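Local coordinates for sulfotransferase (Alicyclobacillus acidocaldarius subsp. acidocaldarius, PDB 3RNL), which probably transfers sulfo groups to acceptor molecules, and binds magnesium ions, at residues 93-98 with 158-163; 110-115 with 172-177; 164-169 with 280-285; 178-183 with 293-298. All coordinates share one frame; numbering follows the deposited sequence.

Contact 1. Residues 93-98 with 158-163; sequences YLFYPG and LWYYRA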
# COMPACT_ATOMS: atom_id res chain seq x y z
N TYR A 93 0.82 5.80 0.54
CA TYR A 93 1.78 6.21 1.57
C TYR A 93 3.19 5.66 1.26
O TYR A 93 4.19 6.33 1.48
CB TYR A 93 1.32 5.70 2.93
CG TYR A 93 0.32 6.57 3.67
CD1 TYR A 93 0.13 7.91 3.33
CD2 TYR A 93 -0.39 6.06 4.75
CE1 TYR A 93 -0.76 8.71 4.04
CE2 TYR A 93 -1.28 6.85 5.46
CZ TYR A 93 -1.45 8.17 5.10
OH TYR A 93 -2.33 8.95 5.81
N LEU A 94 3.25 4.44 0.73
CA LEU A 94 4.55 3.82 0.43
C LEU A 94 5.24 4.55 -0.73
O LEU A 94 6.46 4.76 -0.75
CB LEU A 94 4.32 2.35 0.07
CG LEU A 94 5.60 1.58 -0.27
CD1 LEU A 94 6.59 1.54 0.93
CD2 LEU A 94 5.27 0.15 -0.75
N PHE A 95 4.42 4.99 -1.68
CA PHE A 95 4.93 5.56 -2.93
C PHE A 95 5.43 6.99 -2.80
O PHE A 95 6.48 7.34 -3.37
CB PHE A 95 3.82 5.49 -3.99
CG PHE A 95 4.19 6.17 -5.29
CD1 PHE A 95 5.07 5.58 -6.18
CD2 PHE A 95 3.64 7.41 -5.63
CE1 PHE A 95 5.41 6.19 -7.38
CE2 PHE A 95 3.98 8.04 -6.83
CZ PHE A 95 4.86 7.43 -7.70
N TYR A 96 4.72 7.84 -2.07
CA TYR A 96 5.09 9.26 -2.01
C TYR A 96 6.27 9.43 -1.04
O TYR A 96 6.20 9.01 0.12
CB TYR A 96 3.89 10.12 -1.60
CG TYR A 96 2.94 10.32 -2.76
CD1 TYR A 96 3.34 11.06 -3.88
CD2 TYR A 96 1.68 9.74 -2.77
CE1 TYR A 96 2.48 11.23 -4.96
CE2 TYR A 96 0.82 9.91 -3.85
CZ TYR A 96 1.23 10.66 -4.94
OH TYR A 96 0.38 10.83 -6.02
N PRO A 97 7.37 10.00 -1.54
CA PRO A 97 8.68 9.85 -0.89
C PRO A 97 8.87 10.62 0.42
O PRO A 97 9.79 10.28 1.15
CB PRO A 97 9.67 10.34 -1.96
CG PRO A 97 8.87 11.34 -2.73
CD PRO A 97 7.47 10.77 -2.79
N GLY A 98 8.03 11.61 0.70
CA GLY A 98 8.18 12.37 1.92
C GLY A 98 7.30 11.87 3.05
O GLY A 98 7.36 12.39 4.18
N LEU A 158 -2.49 5.30 -9.41
CA LEU A 158 -3.05 4.01 -9.84
C LEU A 158 -2.64 3.72 -11.28
O LEU A 158 -2.47 2.56 -11.67
CB LEU A 158 -4.57 3.99 -9.69
CG LEU A 158 -5.27 2.64 -9.96
CD1 LEU A 158 -4.65 1.50 -9.12
CD2 LEU A 158 -6.76 2.75 -9.69
N TRP A 159 -2.47 4.78 -12.06
CA TRP A 159 -2.06 4.63 -13.45
C TRP A 159 -0.57 4.33 -13.62
O TRP A 159 -0.15 4.01 -14.74
CB TRP A 159 -2.37 5.90 -14.25
CG TRP A 159 -3.80 6.34 -14.28
CD1 TRP A 159 -4.43 7.19 -13.39
CD2 TRP A 159 -4.78 6.04 -15.29
NE1 TRP A 159 -5.73 7.40 -13.78
CE2 TRP A 159 -5.97 6.71 -14.94
CE3 TRP A 159 -4.75 5.26 -16.45
CZ2 TRP A 159 -7.13 6.62 -15.71
CZ3 TRP A 159 -5.92 5.18 -17.23
CH2 TRP A 159 -7.09 5.85 -16.85
N TYR A 160 0.24 4.40 -12.56
CA TYR A 160 1.66 4.30 -12.88
C TYR A 160 2.03 2.85 -12.61
O TYR A 160 2.53 2.49 -11.54
CB TYR A 160 2.47 5.14 -11.87
CG TYR A 160 2.14 6.63 -11.75
CD1 TYR A 160 1.28 7.27 -12.63
CD2 TYR A 160 2.73 7.38 -10.74
CE1 TYR A 160 0.99 8.64 -12.48
CE2 TYR A 160 2.46 8.73 -10.59
CZ TYR A 160 1.59 9.36 -11.45
OH TYR A 160 1.34 10.70 -11.26
N TYR A 161 2.03 2.07 -13.68
CA TYR A 161 2.13 0.63 -13.54
C TYR A 161 3.51 0.27 -13.07
O TYR A 161 3.68 -0.53 -12.15
CB TYR A 161 1.88 -0.03 -14.89
CG TYR A 161 0.47 0.19 -15.38
CD1 TYR A 161 -0.61 -0.26 -14.64
CD2 TYR A 161 0.23 0.83 -16.59
CE1 TYR A 161 -1.91 -0.05 -15.08
CE2 TYR A 161 -1.06 1.03 -17.04
CZ TYR A 161 -2.12 0.59 -16.29
OH TYR A 161 -3.41 0.79 -16.74
N ARG A 162 4.50 0.87 -13.71
CA ARG A 162 5.90 0.61 -13.38
C ARG A 162 6.35 1.36 -12.12
O ARG A 162 6.96 0.76 -11.23
CB ARG A 162 6.82 0.97 -14.56
CG ARG A 162 6.78 -0.01 -15.73
CD ARG A 162 7.57 0.55 -16.94
NE ARG A 162 8.10 -0.51 -17.80
CZ ARG A 162 7.50 -0.97 -18.90
NH1 ARG A 162 6.34 -0.45 -19.28
NH2 ARG A 162 8.07 -1.93 -19.62
N ALA A 163 6.05 2.65 -12.03
CA ALA A 163 6.65 3.46 -10.97
C ALA A 163 6.25 2.95 -9.59
O ALA A 163 7.06 2.90 -8.66
CB ALA A 163 6.28 4.93 -11.12
O HOH W 1 1.57 11.65 -8.31

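Contact 2. Residues 110-115 with 172-177; sequences AKILIM and KRYLDV. With MG (magnesium ion), chain C.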
# COMPACT_ATOMS: atom_id res chain seq x y z
N ALA A 110 5.39 4.97 15.82
CA ALA A 110 4.43 4.23 14.98
C ALA A 110 5.01 2.97 14.35
O ALA A 110 6.19 2.92 14.00
CB ALA A 110 3.85 5.15 13.89
N LYS A 111 4.17 1.96 14.16
CA LYS A 111 4.57 0.76 13.43
C LYS A 111 4.00 0.79 12.02
O LYS A 111 2.94 1.38 11.78
CB LYS A 111 4.10 -0.49 14.16
CG LYS A 111 4.79 -0.67 15.51
CD LYS A 111 4.16 -1.82 16.32
CE LYS A 111 4.72 -1.79 17.75
NZ LYS A 111 4.10 -2.80 18.67
N ILE A 112 4.72 0.19 11.09
CA ILE A 112 4.39 0.30 9.68
C ILE A 112 4.17 -1.09 9.11
O ILE A 112 5.04 -1.96 9.27
CB ILE A 112 5.57 0.92 8.92
CG1 ILE A 112 6.01 2.25 9.55
CG2 ILE A 112 5.24 1.06 7.41
CD1 ILE A 112 4.97 3.36 9.44
N LEU A 113 3.02 -1.30 8.46
CA LEU A 113 2.77 -2.54 7.72
C LEU A 113 2.82 -2.28 6.23
O LEU A 113 2.14 -1.38 5.74
CB LEU A 113 1.37 -3.10 8.07
CG LEU A 113 1.27 -3.71 9.47
CD1 LEU A 113 -0.18 -3.99 9.85
CD2 LEU A 113 2.09 -5.00 9.51
N ILE A 114 3.60 -3.09 5.52
CA ILE A 114 3.73 -2.95 4.07
C ILE A 114 3.40 -4.31 3.48
O ILE A 114 3.92 -5.31 3.96
CB ILE A 114 5.20 -2.64 3.70
CG1 ILE A 114 5.62 -1.30 4.29
CG2 ILE A 114 5.40 -2.67 2.16
CD1 ILE A 114 7.13 -1.01 4.17
N MSE A 115 2.55 -4.35 2.45
CA MSE A 115 2.31 -5.63 1.76
C MSE A 115 2.74 -5.48 0.31
O MSE A 115 2.38 -4.51 -0.35
CB MSE A 115 0.85 -6.07 1.84
CG MSE A 115 0.61 -7.42 1.14
SE MSE A 115 -0.91 -8.41 1.86
CE MSE A 115 -1.92 -6.94 2.57
N LYS A 172 13.00 1.15 1.36
CA LYS A 172 14.21 1.65 2.04
C LYS A 172 13.91 2.92 2.82
O LYS A 172 14.40 3.12 3.93
CB LYS A 172 15.34 1.91 1.05
CG LYS A 172 16.61 2.45 1.74
CD LYS A 172 17.74 2.66 0.76
CE LYS A 172 19.05 3.03 1.48
NZ LYS A 172 19.07 4.46 1.97
N ARG A 173 13.12 3.82 2.23
CA ARG A 173 12.81 5.08 2.92
C ARG A 173 12.12 4.81 4.27
O ARG A 173 12.45 5.44 5.27
CB ARG A 173 11.95 5.99 2.02
CG ARG A 173 11.61 7.37 2.62
CD ARG A 173 12.84 8.24 2.92
NE ARG A 173 13.84 8.30 1.84
CZ ARG A 173 13.77 9.12 0.80
NH1 ARG A 173 14.75 9.12 -0.12
NH2 ARG A 173 12.73 9.95 0.66
N TYR A 174 11.18 3.87 4.31
CA TYR A 174 10.53 3.52 5.58
C TYR A 174 11.49 2.85 6.56
O TYR A 174 11.45 3.14 7.76
CB TYR A 174 9.29 2.65 5.38
CG TYR A 174 8.08 3.50 5.06
CD1 TYR A 174 7.24 3.96 6.08
CD2 TYR A 174 7.81 3.91 3.75
CE1 TYR A 174 6.13 4.77 5.80
CE2 TYR A 174 6.70 4.72 3.46
CZ TYR A 174 5.88 5.15 4.48
OH TYR A 174 4.79 5.96 4.20
N LEU A 175 12.32 1.94 6.06
CA LEU A 175 13.30 1.29 6.95
C LEU A 175 14.29 2.31 7.50
O LEU A 175 14.69 2.24 8.68
CB LEU A 175 14.05 0.18 6.23
CG LEU A 175 13.17 -1.01 5.85
CD1 LEU A 175 13.90 -1.95 4.91
CD2 LEU A 175 12.75 -1.75 7.10
N ASP A 176 14.70 3.25 6.66
CA ASP A 176 15.62 4.29 7.13
C ASP A 176 14.96 5.15 8.20
O ASP A 176 15.54 5.44 9.24
CB ASP A 176 16.07 5.21 5.99
CG ASP A 176 17.02 4.54 5.02
OD1 ASP A 176 17.58 3.46 5.35
OD2 ASP A 176 17.23 5.11 3.93
N VAL A 177 13.75 5.59 7.95
CA VAL A 177 13.11 6.53 8.89
C VAL A 177 12.69 5.86 10.21
O VAL A 177 12.95 6.38 11.31
CB VAL A 177 11.89 7.21 8.22
CG1 VAL A 177 11.06 8.00 9.24
CG2 VAL A 177 12.35 8.12 7.07
MG MG C . 17.67 5.48 10.20
O HOH W 2 18.84 4.29 9.04
O HOH W 3 16.62 7.27 10.96
O HOH W 4 18.17 7.20 8.38
O HOH W 5 16.68 4.14 11.99

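Contact 3. Residues 164-169 with 280-285; sequences VGLYAA and TAFFAP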
# COMPACT_ATOMS: atom_id res chain seq x y z
N VAL A 164 4.99 2.57 -9.46
CA VAL A 164 4.47 2.14 -8.16
C VAL A 164 5.03 0.77 -7.74
O VAL A 164 5.11 0.45 -6.55
CB VAL A 164 2.92 2.18 -8.15
CG1 VAL A 164 2.34 1.42 -6.97
CG2 VAL A 164 2.46 3.64 -8.14
N GLY A 165 5.43 -0.02 -8.73
CA GLY A 165 5.99 -1.34 -8.47
C GLY A 165 7.49 -1.35 -8.21
O GLY A 165 8.04 -2.42 -7.91
N LEU A 166 8.18 -0.21 -8.29
CA LEU A 166 9.59 -0.33 -7.98
C LEU A 166 9.69 -0.06 -6.49
O LEU A 166 10.06 1.03 -6.03
CB LEU A 166 10.35 0.76 -8.76
CG LEU A 166 10.39 0.57 -10.29
CD1 LEU A 166 10.79 1.86 -11.03
CD2 LEU A 166 11.36 -0.55 -10.62
N TYR A 167 9.67 -1.15 -5.74
CA TYR A 167 9.44 -1.06 -4.30
C TYR A 167 10.70 -0.72 -3.53
O TYR A 167 10.61 -0.20 -2.42
CB TYR A 167 8.95 -2.39 -3.74
CG TYR A 167 7.66 -2.94 -4.32
CD1 TYR A 167 6.51 -2.16 -4.45
CD2 TYR A 167 7.59 -4.28 -4.69
CE1 TYR A 167 5.32 -2.71 -4.96
CE2 TYR A 167 6.42 -4.83 -5.21
CZ TYR A 167 5.29 -4.04 -5.34
OH TYR A 167 4.14 -4.62 -5.83
N ALA A 168 11.86 -1.07 -4.08
CA ALA A 168 13.06 -1.10 -3.25
C ALA A 168 13.31 0.26 -2.59
O ALA A 168 13.50 0.34 -1.37
CB ALA A 168 14.28 -1.52 -4.06
N ALA A 169 13.32 1.32 -3.38
CA ALA A 169 13.62 2.63 -2.78
C ALA A 169 12.51 3.09 -1.83
O ALA A 169 12.78 3.82 -0.87
CB ALA A 169 13.84 3.68 -3.88
N THR A 280 8.82 -8.70 -16.19
CA THR A 280 9.63 -9.40 -15.19
C THR A 280 11.09 -8.92 -15.26
O THR A 280 11.72 -8.63 -14.25
CB THR A 280 9.53 -10.93 -15.33
OG1 THR A 280 8.16 -11.33 -15.18
CG2 THR A 280 10.37 -11.64 -14.27
N ALA A 281 11.62 -8.81 -16.48
CA ALA A 281 12.99 -8.34 -16.65
C ALA A 281 13.13 -6.88 -16.21
O ALA A 281 14.16 -6.48 -15.63
CB ALA A 281 13.43 -8.51 -18.12
N PHE A 282 12.11 -6.08 -16.48
CA PHE A 282 12.15 -4.66 -16.11
C PHE A 282 12.34 -4.47 -14.60
O PHE A 282 13.15 -3.65 -14.17
CB PHE A 282 10.88 -3.93 -16.54
CG PHE A 282 10.79 -2.53 -16.00
CD1 PHE A 282 11.49 -1.50 -16.60
CD2 PHE A 282 10.04 -2.26 -14.85
CE1 PHE A 282 11.43 -0.20 -16.08
CE2 PHE A 282 9.98 -0.97 -14.33
CZ PHE A 282 10.68 0.06 -14.95
N PHE A 283 11.57 -5.23 -13.82
CA PHE A 283 11.60 -5.10 -12.36
C PHE A 283 12.76 -5.86 -11.71
O PHE A 283 13.06 -5.65 -10.54
CB PHE A 283 10.28 -5.61 -11.75
CG PHE A 283 9.09 -4.73 -12.03
CD1 PHE A 283 9.02 -3.45 -11.50
CD2 PHE A 283 8.04 -5.18 -12.83
CE1 PHE A 283 7.91 -2.63 -11.75
CE2 PHE A 283 6.94 -4.36 -13.09
CZ PHE A 283 6.88 -3.08 -12.54
N ALA A 284 13.42 -6.74 -12.47
CA ALA A 284 14.40 -7.66 -11.87
C ALA A 284 15.51 -6.99 -11.05
O ALA A 284 15.83 -7.44 -9.94
CB ALA A 284 14.98 -8.61 -12.91
N PRO A 285 16.12 -5.91 -11.58
CA PRO A 285 17.19 -5.30 -10.77
C PRO A 285 16.64 -4.72 -9.46
O PRO A 285 17.30 -4.81 -8.41
CB PRO A 285 17.75 -4.20 -11.68
CG PRO A 285 17.39 -4.68 -13.10
CD PRO A 285 16.03 -5.32 -12.93

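Contact 4. Residues 178-183 with 293-298; sequences FGREQV and LIHRDL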
# COMPACT_ATOMS: atom_id res chain seq x y z
N PHE A 178 11.97 4.74 10.09
CA PHE A 178 11.43 4.08 11.28
C PHE A 178 12.30 3.02 11.92
O PHE A 178 12.16 2.74 13.11
CB PHE A 178 10.04 3.49 10.94
CG PHE A 178 8.98 4.53 10.81
CD1 PHE A 178 8.37 5.03 11.94
CD2 PHE A 178 8.66 5.08 9.57
CE1 PHE A 178 7.39 6.03 11.85
CE2 PHE A 178 7.69 6.08 9.47
CZ PHE A 178 7.07 6.56 10.62
N GLY A 179 13.27 2.50 11.18
CA GLY A 179 14.08 1.40 11.69
C GLY A 179 13.39 0.05 11.50
O GLY A 179 12.17 -0.03 11.44
N ARG A 180 14.18 -1.01 11.42
CA ARG A 180 13.62 -2.34 11.16
C ARG A 180 12.69 -2.83 12.28
O ARG A 180 11.76 -3.59 12.02
CB ARG A 180 14.76 -3.34 10.94
CG ARG A 180 14.35 -4.60 10.18
CD ARG A 180 15.58 -5.32 9.62
NE ARG A 180 16.29 -4.52 8.62
CZ ARG A 180 16.13 -4.64 7.31
NH1 ARG A 180 15.28 -5.53 6.82
NH2 ARG A 180 16.82 -3.87 6.48
N GLU A 181 12.92 -2.38 13.50
CA GLU A 181 12.05 -2.76 14.62
C GLU A 181 10.58 -2.35 14.40
O GLU A 181 9.65 -3.00 14.90
CB GLU A 181 12.59 -2.14 15.91
CG GLU A 181 11.83 -2.53 17.16
CD GLU A 181 12.14 -3.94 17.61
OE1 GLU A 181 13.34 -4.29 17.70
OE2 GLU A 181 11.18 -4.69 17.87
N GLN A 182 10.38 -1.23 13.71
CA GLN A 182 9.06 -0.65 13.52
C GLN A 182 8.36 -0.93 12.18
O GLN A 182 7.34 -0.30 11.87
CB GLN A 182 9.07 0.84 13.86
CG GLN A 182 9.25 1.06 15.38
CD GLN A 182 9.53 2.49 15.75
OE1 GLN A 182 10.50 2.77 16.44
NE2 GLN A 182 8.69 3.41 15.29
N VAL A 183 8.97 -1.77 11.35
CA VAL A 183 8.42 -2.04 10.02
C VAL A 183 8.27 -3.55 9.81
O VAL A 183 9.15 -4.32 10.17
CB VAL A 183 9.37 -1.51 8.93
CG1 VAL A 183 8.78 -1.81 7.52
CG2 VAL A 183 9.60 -0.01 9.12
N LEU A 293 17.33 -5.74 0.99
CA LEU A 293 16.76 -4.80 1.96
C LEU A 293 15.91 -5.50 3.01
O LEU A 293 16.04 -5.24 4.20
CB LEU A 293 15.91 -3.73 1.26
CG LEU A 293 16.63 -2.55 0.62
CD1 LEU A 293 15.67 -1.71 -0.21
CD2 LEU A 293 17.32 -1.69 1.68
N ILE A 294 15.02 -6.39 2.55
CA ILE A 294 14.07 -7.05 3.45
C ILE A 294 14.52 -8.42 3.95
O ILE A 294 13.76 -9.10 4.65
CB ILE A 294 12.65 -7.13 2.84
CG1 ILE A 294 12.61 -8.10 1.65
CG2 ILE A 294 12.17 -5.73 2.41
CD1 ILE A 294 11.19 -8.35 1.12
N HIS A 295 15.73 -8.83 3.57
CA HIS A 295 16.32 -10.06 4.08
C HIS A 295 15.54 -11.31 3.73
O HIS A 295 15.46 -12.23 4.54
CB HIS A 295 16.45 -10.02 5.60
CG HIS A 295 17.28 -8.88 6.10
ND1 HIS A 295 17.39 -8.57 7.44
CD2 HIS A 295 18.06 -8.00 5.44
CE1 HIS A 295 18.20 -7.54 7.58
NE2 HIS A 295 18.62 -7.17 6.38
N ARG A 296 14.98 -11.36 2.54
CA ARG A 296 14.36 -12.61 2.11
C ARG A 296 14.41 -12.75 0.60
O ARG A 296 14.54 -11.77 -0.12
CB ARG A 296 12.93 -12.72 2.64
CG ARG A 296 11.98 -11.69 2.08
CD ARG A 296 10.64 -11.76 2.81
NE ARG A 296 10.05 -13.10 2.72
CZ ARG A 296 8.89 -13.44 3.27
NH1 ARG A 296 8.18 -12.54 3.95
NH2 ARG A 296 8.42 -14.67 3.14
N ASP A 297 14.32 -14.00 0.15
CA ASP A 297 14.41 -14.31 -1.27
C ASP A 297 13.05 -14.19 -1.96
O ASP A 297 12.02 -14.57 -1.40
CB ASP A 297 15.00 -15.70 -1.46
CG ASP A 297 14.78 -16.24 -2.85
OD1 ASP A 297 15.67 -16.06 -3.70
OD2 ASP A 297 13.71 -16.84 -3.09
N LEU A 298 13.07 -13.53 -3.11
CA LEU A 298 11.93 -13.23 -3.98
C LEU A 298 11.72 -14.15 -5.19
O LEU A 298 11.13 -13.73 -6.18
CB LEU A 298 11.80 -11.74 -4.30
CG LEU A 298 11.62 -10.98 -2.96
CD1 LEU A 298 11.68 -9.47 -3.17
CD2 LEU A 298 10.33 -11.39 -2.25

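Contact 1. Residues 93-98 with 158-163
Tyr96 OH and Tyr160 OH are joined through one water, which stands 2.7 Å from Tyr96 OH and 3.1 Å from Tyr160 OH. This bridge ties two loops of the alpha-beta-alpha sandwich, one between strand 85-89 and helix 99-106, the other leading into helix 167-178. Beside the water the direct contact is apolar and belongs to Phe95. With CG trans to the backbone N (chi1 174°), its ring reaches out from the first loop into the angle between Tyr160 and Ala163. Phe95 CZ meets the edge of the Tyr160 ring, lying in its plane 3.7 Å from Tyr160 CD2. The two ring planes stand at 66°, an oblique pairing. Phe95 also supports its own neighbour, for Phe95 CD2 lies 3.9 Å above the plane of the Tyr96 ring, over its centre. Cutting Phe95 back to an alanine is likely to leave a gap between the loops, with the edge of Tyr160 and a face of Tyr96 both missing their apolar neighbour. Glu147 steadies the second loop by accepting bonds from Arg162 N and Ala163 N. On that side Phe95 CE1 packs 4.0 Å from Ala163 CB and has Ala163 O at 3.9 Å, near the plane of the phenyl ring.

Contact 2. Residues 110-115 with 172-177
Tyr174 carries the whole of this contact, laying one side of its ring against Ile112 of strand 111-116, while Ile114 meets only the CB at the root of the side chain. Helix 167-178 here covers the parallel sheet of the alpha-beta-alpha sandwich, as part of the connection that leads from strand 111-116 to its neighbour 183-187. At that root, Tyr174 CB has Ile114 CD1 at 4.4 Å, a loose touch. The chi1 torsion of -83° swings the ring away from the carbonyl carbon and sends it down toward the strand. Tyr174 CD1 then makes the closest approach, 3.8 Å from Ile112 CG2, with Ile112 CG1 slightly farther. One atom on, Tyr174 CE1 meets Ile112 CD1 at 4.1 Å, so all three outer carbons of that isoleucine border the same side of the ring. Along the other side, Tyr174 CE2 packs 3.8 Å from Leu94 CA. The tip is polar: the OH is hydrogen-bonded to the carbonyl of Tyr93, which gives this buried hydroxyl a partner and holds the ring end in place. Helix 99-106 also touches the ring, through Thr99, Ala100 and Met103. The helix carries charge away from the sheet. One turn apart, Lys172 NZ and Asp176 OD2 form a salt bridge of 2.8 Å on the syn lone pair of the oxygen. A magnesium ion sits near the C-terminal end of the helix, where the backbone dipole would probably suit a cation. It is bound by four waters and by the main chain, Asp176 O lying 2.3 Å from the metal.

Contact 3. Residues 164-169 with 280-285
Phe282 is the first residue of helix segment 280-285 to meet the other side: Phe282 CE2 lies 4.0 Å from Leu166 CD2. Its ring also has the guanidinium of Arg162 as a cation-pi partner. Phe283 follows and reaches deeper. Its chi1 of -70° places the ring beside the backbone N and directs it to the turn just ahead of helix 167-178. There Phe283 CD1 touches Leu166 CD2 at 3.8 Å, so a single methyl bears on both phenyl rings. Phe283 CE1 lies 3.8 Å from Gly165 C, and a beta carbon on that glycine would come tightly against it. The two phenylalanines brace each other as well, with Phe282 CD2 3.6 Å above the plane of the Phe283 ring and over its centre. A serine at Phe283 would probably open a gap over Gly165 and leave Leu166 CD2 and the ring of Phe282 without their shared support. Farther on, the helix is kinked at Pro285, whose nitrogen makes no bond to the preceding turn. Just past the kink, Asp286 accepts a hydrogen bond from Ala168 N at the start of helix 167-178. The contact thus seats the C-terminal helix 273-294 beside the beginning of helix 167-178, while helix 119-132 borders both segments, Pro119 touching Phe283 and Arg122 touching Val164 and Tyr167.

Contact 4. Residues 178-183 with 293-298
Arg180 is extended at its base (chi1 -159°) and bends at chi3 (-64°), so that its guanidinium turns in over the ring of His295 and meets Leu293 O with its end. The result is a stacked arginine-histidine pair on the surface, set where helix 273-294 comes to its end. His295 leaves helical geometry with positive phi, and its first side-chain torsion, pointing the ring away from its own carbonyl, carries the imidazole against the guanidinium. The two groups lie almost parallel, planes 8° apart and centres 3.9 Å apart. At the guanidinium's end two nitrogens share one acceptor: Arg180 NH1 is 2.7 Å from Leu293 O, and Arg180 NH2 is 2.8 Å from Leu293 O. Both donors lie in the carbonyl plane, and the oxygen sits near the guanidinium plane. A fork closing on one atom leaves both hydrogen bonds well short of straight. The positive group would probably gain from the partial negative charge at a helix C-terminus. Both Arg180 and Leu293 were modelled in two conformers, one of each being described here, and crystal neighbours touch both Arg180 and His295, so the grip need not be permanent. On the arginine's side, the loop joins helix 167-178 to strand 183-187, the edge strand of the parallel sheet. Within the stack, His295 CE1 stands 3.5 Å above the guanidinium plane of Arg180, over its centre.

Contact 2 is the buried one, aliphatic and aromatic groups pressed between helix and sheet, whereas contact 4 is at the surface and depends on a charged group, a carbonyl and a stack. Contacts 1 and 3 are intermediate, partly buried and built mainly on phenyl rings. Helix 167-178 carries contact 2, the turn leading into it carries contact 3, and the loop following it supplies one side of contact 4; helix 273-294 is shared by contacts 3 and 4. Contacts 1 and 2 meet where Leu94 CD2 packs on Ile114 CG2, and contacts 1 and 3 through Arg162 against the phenylalanines. Contacts 2 and 4 adjoin along the sheet, where Gln182 O is hydrogen-bonded to Ile112 N.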